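Local coordinates for Exo-1,5-alpha-L-arabinofuranobiosidase (Gibberella zeae, PDB 5M1Z), which probably hydrolyses alpha-L-arabinofuranosidic linkages and here holds an arabinose-derived hydroximolactone, at residues Thr152-Pro157 and Leu168-Gln173; Gln181-Gln186 and Asp199-Ala204; Tyr206-Gly211 and Tyr227-Gly232. All coordinates share one frame; numbering follows the deposited sequence.

Contact 1 of 3, residues Thr152-Pro157 and Leu168-Gln173; sequences TPVWEP and LYYSDQ. With 6LW ((Z)-L-Arabinonhydroximo-1,4-lactone), chain B; SO4 (sulfate ion), chain D.
Thr152 lies against Gln173 at the loop end of the pair, its N and OG1 both donating to a sulfate probably from the crystallisation liquor. Pro153 O accepts from Gln173 N at 2.8 Å, and the proline ring crosses the Gln173 side chain obliquely, touching it with CG and CD. At Val154, CG1 meets Tyr170 CE2 obliquely at 4.0 Å and runs beside Asp172, whose carboxylate is paired with Arg174. Trp155 exchanges two backbone bonds with Ser171, the bond from Ser171 N nearly straight at 173°. These strands, 154-162 and 165-172, form the first hairpin of a four-stranded antiparallel blade, one of six in a beta-propeller fold consistent with the sialidase-like family. The Trp155 indole is clamped between Pro153 CB on one face and C5 of the arabinonhydroximolactone on the other, 3.5 Å above the ring plane. In that plane, NE1 donates to Gln173 OE1 at 3.0 Å, with indole and amide turned 42° apart; Gln173 OE1 is shared with Arg209. Glu156 bends at chi2 (142°), and its OE1 accepts hydrogen bonds from Ser171 OG at 2.8 Å and from the ligand's O2 at 2.6 Å. Pro157 CB packs on Leu168 CD2 at 3.7 Å.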
loop_
_atom_site.group_PDB
_atom_site.type_symbol
_atom_site.label_atom_id
_atom_site.label_comp_id
_atom_site.label_asym_id
_atom_site.label_seq_id
_atom_site.Cartn_x
_atom_site.Cartn_y
_atom_site.Cartn_z
ATOM N N THR A 152 19.999 -6.841 2.181
ATOM C CA THR A 152 19.468 -6.039 3.226
ATOM C C THR A 152 18.536 -4.857 2.792
ATOM O O THR A 152 18.581 -3.820 3.451
ATOM C CB THR A 152 20.621 -5.506 4.117
ATOM O OG1 THR A 152 21.468 -4.604 3.376
ATOM C CG2 THR A 152 21.450 -6.669 4.664
ATOM N N PRO A 153 17.695 -4.996 1.727
ATOM C CA PRO A 153 16.759 -3.837 1.456
ATOM C C PRO A 153 15.650 -3.584 2.475
ATOM O O PRO A 153 15.315 -4.429 3.301
ATOM C CB PRO A 153 16.120 -4.183 0.131
ATOM C CG PRO A 153 16.182 -5.654 0.101
ATOM C CD PRO A 153 17.473 -6.068 0.752
ATOM N N VAL A 154 15.109 -2.394 2.367
ATOM C CA VAL A 154 13.869 -1.999 3.019
ATOM C C VAL A 154 12.870 -1.673 1.913
ATOM O O VAL A 154 13.294 -1.266 0.789
ATOM C CB VAL A 154 14.086 -0.847 4.009
ATOM C CG1 VAL A 154 15.067 -1.264 5.083
ATOM C CG2 VAL A 154 14.600 0.390 3.314
ATOM N N TRP A 155 11.587 -1.896 2.190
ATOM C CA TRP A 155 10.556 -1.713 1.198
ATOM C C TRP A 155 9.230 -1.329 1.746
ATOM O O TRP A 155 8.925 -1.583 2.897
ATOM C CB TRP A 155 10.239 -2.998 0.484
ATOM C CG TRP A 155 11.264 -4.067 0.260
ATOM C CD1 TRP A 155 11.587 -5.114 1.125
ATOM C CD2 TRP A 155 11.956 -4.339 -0.949
ATOM N NE1 TRP A 155 12.480 -5.944 0.531
ATOM C CE2 TRP A 155 12.722 -5.505 -0.737
ATOM C CE3 TRP A 155 12.099 -3.658 -2.152
ATOM C CZ2 TRP A 155 13.550 -6.050 -1.729
ATOM C CZ3 TRP A 155 12.938 -4.195 -3.135
ATOM C CH2 TRP A 155 13.645 -5.374 -2.917
ATOM N N GLU A 156 8.389 -0.788 0.881
ATOM C CA GLU A 156 6.912 -0.804 1.079
ATOM C C GLU A 156 6.417 -0.023 2.276
ATOM O O GLU A 156 5.740 -0.561 3.140
ATOM C CB GLU A 156 6.385 -2.258 1.094
ATOM C CG GLU A 156 6.643 -2.958 -0.245
ATOM C CD GLU A 156 7.043 -4.428 -0.155
ATOM O OE1 GLU A 156 7.159 -5.016 0.955
ATOM O OE2 GLU A 156 7.233 -4.996 -1.263
ATOM N N PRO A 157 6.675 1.291 2.282
ATOM C CA PRO A 157 6.146 2.117 3.379
ATOM C C PRO A 157 4.623 2.245 3.397
ATOM O O PRO A 157 3.957 2.333 2.313
ATOM C CB PRO A 157 6.814 3.488 3.148
ATOM C CG PRO A 157 7.067 3.490 1.677
ATOM C CD PRO A 157 7.443 2.073 1.316
ATOM N N LEU A 168 5.235 4.781 10.464
ATOM C CA LEU A 168 5.624 4.378 9.137
ATOM C C LEU A 168 5.997 2.923 9.244
ATOM O O LEU A 168 7.038 2.569 9.875
ATOM C CB LEU A 168 6.778 5.247 8.611
ATOM C CG LEU A 168 6.956 5.068 7.096
ATOM C CD1 LEU A 168 7.611 6.285 6.412
ATOM C CD2 LEU A 168 7.712 3.805 6.765
ATOM N N TYR A 169 5.123 2.086 8.684
ATOM C CA TYR A 169 5.291 0.682 8.645
ATOM C C TYR A 169 6.025 0.288 7.372
ATOM O O TYR A 169 5.735 0.822 6.284
ATOM C CB TYR A 169 3.925 -0.007 8.581
ATOM C CG TYR A 169 3.048 0.212 9.780
ATOM C CD1 TYR A 169 3.136 -0.631 10.917
ATOM C CD2 TYR A 169 2.121 1.268 9.812
ATOM C CE1 TYR A 169 2.324 -0.449 12.022
ATOM C CE2 TYR A 169 1.290 1.460 10.930
ATOM C CZ TYR A 169 1.387 0.599 12.023
ATOM O OH TYR A 169 0.557 0.788 13.115
ATOM N N TYR A 170 6.916 -0.699 7.462
ATOM C CA TYR A 170 7.588 -1.192 6.271
ATOM C C TYR A 170 8.163 -2.634 6.423
ATOM O O TYR A 170 8.047 -3.248 7.486
ATOM C CB TYR A 170 8.642 -0.150 5.834
ATOM C CG TYR A 170 9.770 0.136 6.783
ATOM C CD1 TYR A 170 9.621 1.056 7.808
ATOM C CD2 TYR A 170 10.981 -0.518 6.678
ATOM C CE1 TYR A 170 10.667 1.333 8.711
ATOM C CE2 TYR A 170 12.048 -0.235 7.542
ATOM C CZ TYR A 170 11.872 0.688 8.551
ATOM O OH TYR A 170 12.912 0.963 9.404
ATOM N N SER A 171 8.723 -3.147 5.334
ATOM C CA SER A 171 9.358 -4.474 5.274
ATOM C C SER A 171 10.865 -4.246 5.328
ATOM O O SER A 171 11.371 -3.320 4.730
ATOM C CB SER A 171 9.014 -5.212 3.962
ATOM O OG SER A 171 7.612 -5.123 3.696
ATOM N N ASP A 172 11.563 -5.130 6.004
ATOM C CA ASP A 172 12.936 -4.898 6.408
ATOM C C ASP A 172 13.684 -6.209 6.229
ATOM O O ASP A 172 13.331 -7.212 6.869
ATOM C CB ASP A 172 12.915 -4.512 7.854
ATOM C CG ASP A 172 14.265 -3.935 8.380
ATOM O OD1 ASP A 172 15.289 -4.065 7.671
ATOM O OD2 ASP A 172 14.258 -3.294 9.508
ATOM N N GLN A 173 14.687 -6.203 5.385
ATOM C CA GLN A 173 15.614 -7.341 5.244
ATOM C C GLN A 173 16.974 -7.185 5.953
ATOM O O GLN A 173 17.843 -8.024 5.829
ATOM C CB GLN A 173 15.866 -7.648 3.751
ATOM C CG GLN A 173 14.614 -8.086 2.998
ATOM C CD GLN A 173 14.875 -8.728 1.602
ATOM O OE1 GLN A 173 14.093 -8.509 0.671
ATOM N NE2 GLN A 173 15.964 -9.515 1.461
HETATM C C3 6LW B . 9.431 -7.480 -0.940
HETATM C C2 6LW B . 8.149 -8.145 -0.457
HETATM C C1 6LW B . 7.286 -8.042 -1.701
HETATM O O3 6LW B . 10.539 -8.240 -0.468
HETATM O O4 6LW B . 7.897 -7.250 -2.734
HETATM O O1 6LW B . 6.088 -9.682 -2.921
HETATM C C4 6LW B . 9.282 -7.470 -2.469
HETATM N N1 6LW B . 6.137 -8.687 -1.935
HETATM O O2 6LW B . 7.692 -7.501 0.726
HETATM C C5 6LW B . 9.985 -6.385 -3.254
HETATM O O5 6LW B . 9.784 -6.703 -4.651
HETATM S S SO4 D . 23.265 -5.788 0.588
HETATM O O1 SO4 D . 21.854 -6.049 0.168
HETATM O O2 SO4 D . 24.103 -6.896 0.043
HETATM O O3 SO4 D . 23.697 -4.453 0.071
HETATM O O4 SO4 D . 23.422 -5.736 2.067
#

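Contact 2 of 3, residues Gln181-Gln186 and Asp199-Ala204. With 6LW ((Z)-L-Arabinonhydroximo-1,4-lactone), chain B.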
loop_
_atom_site.group_PDB
_atom_site.type_symbol
_atom_site.label_atom_id
_atom_site.label_comp_id
_atom_site.label_asym_id
_atom_site.label_seq_id
_atom_site.Cartn_x
_atom_site.Cartn_y
_atom_site.Cartn_z
ATOM N N GLN A 181 13.079 -11.746 5.755
ATOM C CA GLN A 181 12.410 -10.481 5.796
ATOM C C GLN A 181 11.524 -10.457 7.051
ATOM O O GLN A 181 10.998 -11.513 7.481
ATOM C CB GLN A 181 11.580 -10.265 4.545
ATOM C CG GLN A 181 11.073 -8.845 4.440
ATOM C CD GLN A 181 10.435 -8.552 3.109
ATOM O OE1 GLN A 181 11.091 -8.012 2.230
ATOM N NE2 GLN A 181 9.176 -8.919 2.945
ATOM N N LYS A 182 11.425 -9.265 7.654
ATOM C CA LYS A 182 10.458 -9.006 8.735
ATOM C C LYS A 182 9.718 -7.679 8.535
ATOM O O LYS A 182 10.095 -6.869 7.709
ATOM C CB LYS A 182 11.096 -9.043 10.106
ATOM C CG LYS A 182 12.043 -7.908 10.363
ATOM C CD LYS A 182 12.676 -8.048 11.713
ATOM C CE LYS A 182 13.731 -7.000 11.916
ATOM N NZ LYS A 182 14.346 -7.176 13.256
ATOM N N LEU A 183 8.662 -7.487 9.321
ATOM C CA LEU A 183 7.864 -6.254 9.285
ATOM C C LEU A 183 8.161 -5.411 10.515
ATOM O O LEU A 183 8.255 -5.951 11.633
ATOM C CB LEU A 183 6.404 -6.642 9.193
ATOM C CG LEU A 183 6.050 -7.323 7.883
ATOM C CD1 LEU A 183 4.642 -7.904 7.936
ATOM C CD2 LEU A 183 6.087 -6.282 6.747
ATOM N N VAL A 184 8.388 -4.120 10.279
ATOM C CA VAL A 184 8.836 -3.196 11.270
ATOM C C VAL A 184 8.171 -1.858 11.132
ATOM O O VAL A 184 7.504 -1.561 10.130
ATOM C CB VAL A 184 10.378 -2.997 11.224
ATOM C CG1 VAL A 184 11.093 -4.308 11.367
ATOM C CG2 VAL A 184 10.845 -2.267 9.979
ATOM N N HIS A 185 8.327 -1.008 12.139
ATOM C CA HIS A 185 7.900 0.370 11.945
ATOM C C HIS A 185 8.789 1.310 12.675
ATOM O O HIS A 185 9.526 0.869 13.568
ATOM C CB HIS A 185 6.462 0.568 12.385
ATOM C CG HIS A 185 6.268 0.601 13.867
ATOM N ND1 HIS A 185 5.803 -0.477 14.577
ATOM C CD2 HIS A 185 6.465 1.595 14.772
ATOM C CE1 HIS A 185 5.703 -0.157 15.857
ATOM N NE2 HIS A 185 6.101 1.101 16.004
ATOM N N GLN A 186 8.709 2.583 12.314
ATOM C CA GLN A 186 9.297 3.701 13.113
ATOM C C GLN A 186 8.235 4.753 13.267
ATOM O O GLN A 186 7.289 4.756 12.482
ATOM C CB GLN A 186 10.518 4.287 12.436
ATOM C CG GLN A 186 11.698 3.319 12.358
ATOM C CD GLN A 186 12.852 3.839 11.536
ATOM O OE1 GLN A 186 13.143 3.341 10.465
ATOM N NE2 GLN A 186 13.534 4.816 12.057
ATOM N N ASP A 199 9.884 -3.987 15.867
ATOM C CA ASP A 199 9.322 -5.150 15.155
ATOM C C ASP A 199 7.791 -5.240 15.232
ATOM O O ASP A 199 7.168 -5.038 16.303
ATOM C CB ASP A 199 9.937 -6.424 15.709
ATOM C CG ASP A 199 11.413 -6.558 15.377
ATOM O OD1 ASP A 199 11.897 -5.971 14.409
ATOM O OD2 ASP A 199 12.134 -7.248 16.136
ATOM N N ASP A 200 7.169 -5.538 14.096
ATOM C CA ASP A 200 5.722 -5.719 14.018
ATOM C C ASP A 200 5.267 -7.184 13.784
ATOM O O ASP A 200 4.173 -7.563 14.209
ATOM C CB ASP A 200 5.091 -4.860 12.901
ATOM C CG ASP A 200 5.266 -3.351 13.105
ATOM O OD1 ASP A 200 5.191 -2.908 14.273
ATOM O OD2 ASP A 200 5.490 -2.618 12.075
ATOM N N THR A 201 6.078 -7.951 13.070
ATOM C CA THR A 201 5.727 -9.306 12.702
ATOM C C THR A 201 7.023 -9.910 12.203
ATOM O O THR A 201 7.684 -9.374 11.315
ATOM C CB THR A 201 4.605 -9.382 11.648
ATOM O OG1 THR A 201 3.342 -9.285 12.285
ATOM C CG2 THR A 201 4.583 -10.686 10.923
ATOM N N LYS A 202 7.416 -11.005 12.826
ATOM C CA LYS A 202 8.554 -11.783 12.364
ATOM C C LYS A 202 8.353 -13.249 12.721
ATOM O O LYS A 202 7.621 -13.587 13.657
ATOM C CB LYS A 202 9.827 -11.291 12.995
ATOM C CG LYS A 202 9.805 -11.327 14.493
ATOM C CD LYS A 202 10.970 -10.581 15.070
ATOM C CE LYS A 202 10.962 -10.704 16.593
ATOM N NZ LYS A 202 12.266 -10.228 17.095
ATOM N N TYR A 203 8.993 -14.116 11.962
ATOM C CA TYR A 203 8.761 -15.541 12.107
ATOM C C TYR A 203 10.087 -16.229 12.289
ATOM O O TYR A 203 11.108 -15.853 11.681
ATOM C CB TYR A 203 8.030 -16.093 10.900
ATOM C CG TYR A 203 6.591 -15.659 10.897
ATOM C CD1 TYR A 203 5.638 -16.329 11.673
ATOM C CD2 TYR A 203 6.190 -14.537 10.203
ATOM C CE1 TYR A 203 4.328 -15.891 11.722
ATOM C CE2 TYR A 203 4.868 -14.088 10.218
ATOM C CZ TYR A 203 3.930 -14.776 10.973
ATOM O OH TYR A 203 2.661 -14.312 11.045
ATOM N N ALA A 204 10.065 -17.258 13.117
ATOM C CA ALA A 204 11.274 -18.023 13.475
ATOM C C ALA A 204 11.886 -18.805 12.318
ATOM O O ALA A 204 13.092 -18.980 12.293
ATOM C CB ALA A 204 10.952 -18.993 14.634
HETATM C C3 6LW B . 9.431 -7.480 -0.940
HETATM C C2 6LW B . 8.149 -8.145 -0.457
HETATM C C1 6LW B . 7.286 -8.042 -1.701
HETATM O O3 6LW B . 10.539 -8.240 -0.468
HETATM O O4 6LW B . 7.897 -7.250 -2.734
HETATM O O1 6LW B . 6.088 -9.682 -2.921
HETATM C C4 6LW B . 9.282 -7.470 -2.469
HETATM N N1 6LW B . 6.137 -8.687 -1.935
HETATM O O2 6LW B . 7.692 -7.501 0.726
HETATM C C5 6LW B . 9.985 -6.385 -3.254
HETATM O O5 6LW B . 9.784 -6.703 -4.651
HETATM O O HOH W 1 10.152 -13.076 9.612
#
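Strands 182-186 and 199-201 run antiparallel with axes 4.3 Å apart at an angle of 140°, and a classic beta bulge sets Asp200 and Thr201 together opposite Leu183. Both their amides reach Leu183 O from the same face of its carbonyl plane, Asp200 N at 2.7 Å and Thr201 N more loosely at 3.3 Å. From within the bulge Asp200 sends its carboxylate to His185. ND1 of the imidazole donates to the syn lone pair of Asp200 OD1 over a very short 2.5 Å, and ring and carboxylate are nearly coplanar (11° apart), which should restrain the ring. Lys182 swings CG between its backbone N and carbonyl carbon (chi1 68°), then runs extended across Asp199 to put NZ 3.0 Å from OD1. Lys202 NZ meets OD2 of that carboxylate from above its plane, so one aspartate bridges two lysines; Asp175 also pairs with Lys182. Leu183 CD1 lies alongside Thr201 CB, and both residues also touch Tyr225 and Pro210. Gln181 holds the bound arabinonhydroximolactone with both amide atoms, OE1 accepting from O3 and NE2 donating to O2. This is the bulged hairpin of the third and fourth strands of a propeller blade, the third starting beside the sugar pocket.

Contact 3 of 3, residues Tyr206-Gly211 and Tyr227-Gly232; sequences YYARPG and YEYGGG. With 6LW ((Z)-L-Arabinonhydroximo-1,4-lactone), chain B.
Arg209 and Glu228 leave their strands on the face that looks to the bound hydroximolactone, and they reach different parts of it. The Arg209 chain starts beside its backbone N and bends at chi3 (61°), which brings the guanidinium edge-on to the ligand, with O3 in its plane. The bond from NH2 to that hydroxyl is short at 2.7 Å but weak, its angle at the hydrogen being 119°; Gln173 and Ser180 are further partners of the guanidinium. Glu228 goes out extended beyond CG and lays CG 3.4 Å from Gly211 O. Its OE2 lies against the hydroximo group, so close to N1 that the detail there is doubtful, while OE1 accepts from Ser275 N. A water donates both to Glu228 OE2 and to Arg209 O, tying the carboxylate to the opposite strand. Gly211, on the same face, lies with CA 3.6 Å from the ligand's O2. The strands belong to the hairpin 209-217 and 223-230, which begins the next four-stranded antiparallel blade of the propeller. Paired amides join Arg209 with Gly230 and Gly211 with Glu228; in the first pair both donors stand well above the carbonyl planes. On the other face Pro210 CB approaches the Tyr227 ring obliquely, 4.0 Å from CD2, and Tyr227 OH reaches Tyr203. Ala208 CB sits at the edge of the Tyr229 ring, near CE1. Tyr229 has CG anti to its backbone N (chi1 179°), and the type II turn from Tyr229 to Gly232 folds back to put Gly232 CA 3.5 Å above the ring plane, over its centre; Tyr203 also stacks on this tyrosine.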
loop_
_atom_site.group_PDB
_atom_site.type_symbol
_atom_site.label_atom_id
_atom_site.label_comp_id
_atom_site.label_asym_id
_atom_site.label_seq_id
_atom_site.Cartn_x
_atom_site.Cartn_y
_atom_site.Cartn_z
ATOM N N TYR A 206 13.667 -18.956 9.190
ATOM C CA TYR A 206 14.506 -17.997 8.491
ATOM C C TYR A 206 13.944 -17.624 7.130
ATOM O O TYR A 206 13.998 -16.464 6.744
ATOM C CB TYR A 206 15.938 -18.512 8.305
ATOM C CG TYR A 206 16.757 -17.514 7.541
ATOM C CD1 TYR A 206 17.281 -16.414 8.166
ATOM C CD2 TYR A 206 16.944 -17.660 6.148
ATOM C CE1 TYR A 206 17.982 -15.441 7.437
ATOM C CE2 TYR A 206 17.658 -16.744 5.413
ATOM C CZ TYR A 206 18.182 -15.630 6.052
ATOM O OH TYR A 206 18.886 -14.704 5.297
ATOM N N TYR A 207 13.403 -18.598 6.417
ATOM C CA TYR A 207 12.951 -18.370 5.074
ATOM C C TYR A 207 11.588 -17.703 4.939
ATOM O O TYR A 207 11.218 -17.355 3.846
ATOM C CB TYR A 207 13.000 -19.680 4.292
ATOM C CG TYR A 207 14.427 -20.107 4.132
ATOM C CD1 TYR A 207 15.278 -19.398 3.293
ATOM C CD2 TYR A 207 14.957 -21.121 4.911
ATOM C CE1 TYR A 207 16.599 -19.753 3.165
ATOM C CE2 TYR A 207 16.276 -21.493 4.776
ATOM C CZ TYR A 207 17.077 -20.802 3.918
ATOM O OH TYR A 207 18.386 -21.157 3.830
ATOM N N ALA A 208 10.874 -17.496 6.045
ATOM C CA ALA A 208 9.604 -16.771 6.014
ATOM C C ALA A 208 9.833 -15.333 5.564
ATOM O O ALA A 208 10.804 -14.732 5.970
ATOM C CB ALA A 208 8.960 -16.764 7.368
ATOM N N ARG A 209 8.918 -14.799 4.759
ATOM C CA ARG A 209 9.005 -13.403 4.271
ATOM C C ARG A 209 7.665 -12.696 4.413
ATOM O O ARG A 209 6.977 -12.482 3.421
ATOM C CB ARG A 209 9.528 -13.314 2.827
ATOM C CG ARG A 209 10.935 -13.857 2.648
ATOM C CD ARG A 209 11.308 -13.913 1.169
ATOM N NE ARG A 209 11.267 -12.576 0.612
ATOM C CZ ARG A 209 12.206 -11.622 0.804
ATOM N NH1 ARG A 209 13.369 -11.858 1.454
ATOM N NH2 ARG A 209 11.992 -10.393 0.299
ATOM N N PRO A 210 7.260 -12.355 5.668
ATOM C CA PRO A 210 6.130 -11.472 5.795
ATOM C C PRO A 210 6.459 -10.162 5.127
ATOM O O PRO A 210 7.583 -9.689 5.253
ATOM C CB PRO A 210 5.971 -11.313 7.316
ATOM C CG PRO A 210 7.322 -11.514 7.846
ATOM C CD PRO A 210 7.966 -12.502 6.946
ATOM N N GLY A 211 5.489 -9.563 4.456
ATOM C CA GLY A 211 5.741 -8.408 3.619
ATOM C C GLY A 211 4.496 -7.596 3.405
ATOM O O GLY A 211 3.408 -8.061 3.651
ATOM N N TYR A 227 -0.945 -8.350 5.864
ATOM C CA TYR A 227 0.309 -8.572 5.203
ATOM C C TYR A 227 0.293 -9.854 4.433
ATOM O O TYR A 227 -0.571 -10.689 4.670
ATOM C CB TYR A 227 1.468 -8.622 6.197
ATOM C CG TYR A 227 1.321 -9.615 7.324
ATOM C CD1 TYR A 227 0.507 -9.348 8.409
ATOM C CD2 TYR A 227 2.037 -10.806 7.331
ATOM C CE1 TYR A 227 0.346 -10.274 9.445
ATOM C CE2 TYR A 227 1.902 -11.704 8.372
ATOM C CZ TYR A 227 1.069 -11.429 9.429
ATOM O OH TYR A 227 0.957 -12.317 10.461
ATOM N N GLU A 228 1.264 -10.009 3.534
ATOM C CA GLU A 228 1.476 -11.287 2.854
ATOM C C GLU A 228 2.471 -12.060 3.710
ATOM O O GLU A 228 3.507 -11.535 4.165
ATOM C CB GLU A 228 1.950 -11.108 1.425
ATOM C CG GLU A 228 3.338 -10.540 1.256
ATOM C CD GLU A 228 3.769 -10.525 -0.192
ATOM O OE1 GLU A 228 2.961 -10.743 -1.100
ATOM O OE2 GLU A 228 4.948 -10.357 -0.421
ATOM N N TYR A 229 2.121 -13.282 4.043
ATOM C CA TYR A 229 2.982 -14.131 4.852
ATOM C C TYR A 229 3.765 -15.101 3.930
ATOM O O TYR A 229 3.332 -16.238 3.676
ATOM C CB TYR A 229 2.115 -14.859 5.868
ATOM C CG TYR A 229 2.828 -15.829 6.798
ATOM C CD1 TYR A 229 4.189 -16.093 6.720
ATOM C CD2 TYR A 229 2.085 -16.478 7.809
ATOM C CE1 TYR A 229 4.799 -16.987 7.591
ATOM C CE2 TYR A 229 2.667 -17.363 8.651
ATOM C CZ TYR A 229 4.014 -17.617 8.548
ATOM O OH TYR A 229 4.519 -18.553 9.431
ATOM N N GLY A 230 4.902 -14.638 3.402
ATOM C CA GLY A 230 5.685 -15.495 2.494
ATOM C C GLY A 230 6.244 -16.644 3.322
ATOM O O GLY A 230 6.773 -16.413 4.442
ATOM N N GLY A 231 6.113 -17.868 2.820
ATOM C CA GLY A 231 6.566 -19.019 3.570
ATOM C C GLY A 231 5.510 -19.493 4.510
ATOM O O GLY A 231 5.775 -20.320 5.369
ATOM N N GLY A 232 4.287 -19.003 4.369
ATOM C CA GLY A 232 3.258 -19.343 5.360
ATOM C C GLY A 232 2.849 -20.811 5.186
ATOM O O GLY A 232 3.127 -21.401 4.143
HETATM C C3 6LW B . 9.431 -7.480 -0.940
HETATM C C2 6LW B . 8.149 -8.145 -0.457
HETATM C C1 6LW B . 7.286 -8.042 -1.701
HETATM O O3 6LW B . 10.539 -8.240 -0.468
HETATM O O4 6LW B . 7.897 -7.250 -2.734
HETATM O O1 6LW B . 6.088 -9.682 -2.921
HETATM C C4 6LW B . 9.282 -7.470 -2.469
HETATM N N1 6LW B . 6.137 -8.687 -1.935
HETATM O O2 6LW B . 7.692 -7.501 0.726
HETATM C C5 6LW B . 9.985 -6.385 -3.254
HETATM O O5 6LW B . 9.784 -6.703 -4.651
HETATM O O HOH W 2 6.957 -10.709 1.288
#

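In the fold
Contacts 1 and 2 belong to one four-stranded blade: they are two hairpins joined through their neighbouring strands 165-172 and 182-188, with centres about 9 Å apart. Contact 3 opens the next blade, centre to centre about 10 Å from contact 2 and 13 Å from contact 1. All three are largely buried, but contact 2 has partly exposed lysines and an aspartate and adds salt bridges at that edge, while each of the three also sends polar groups to the ligand. The pocket is shared: Gln173 OE1 bonds to Arg209 NH2, and Gln181 NE2 to Pro210 O. Farther out, Tyr203 OH and Tyr227 OH link the two blades.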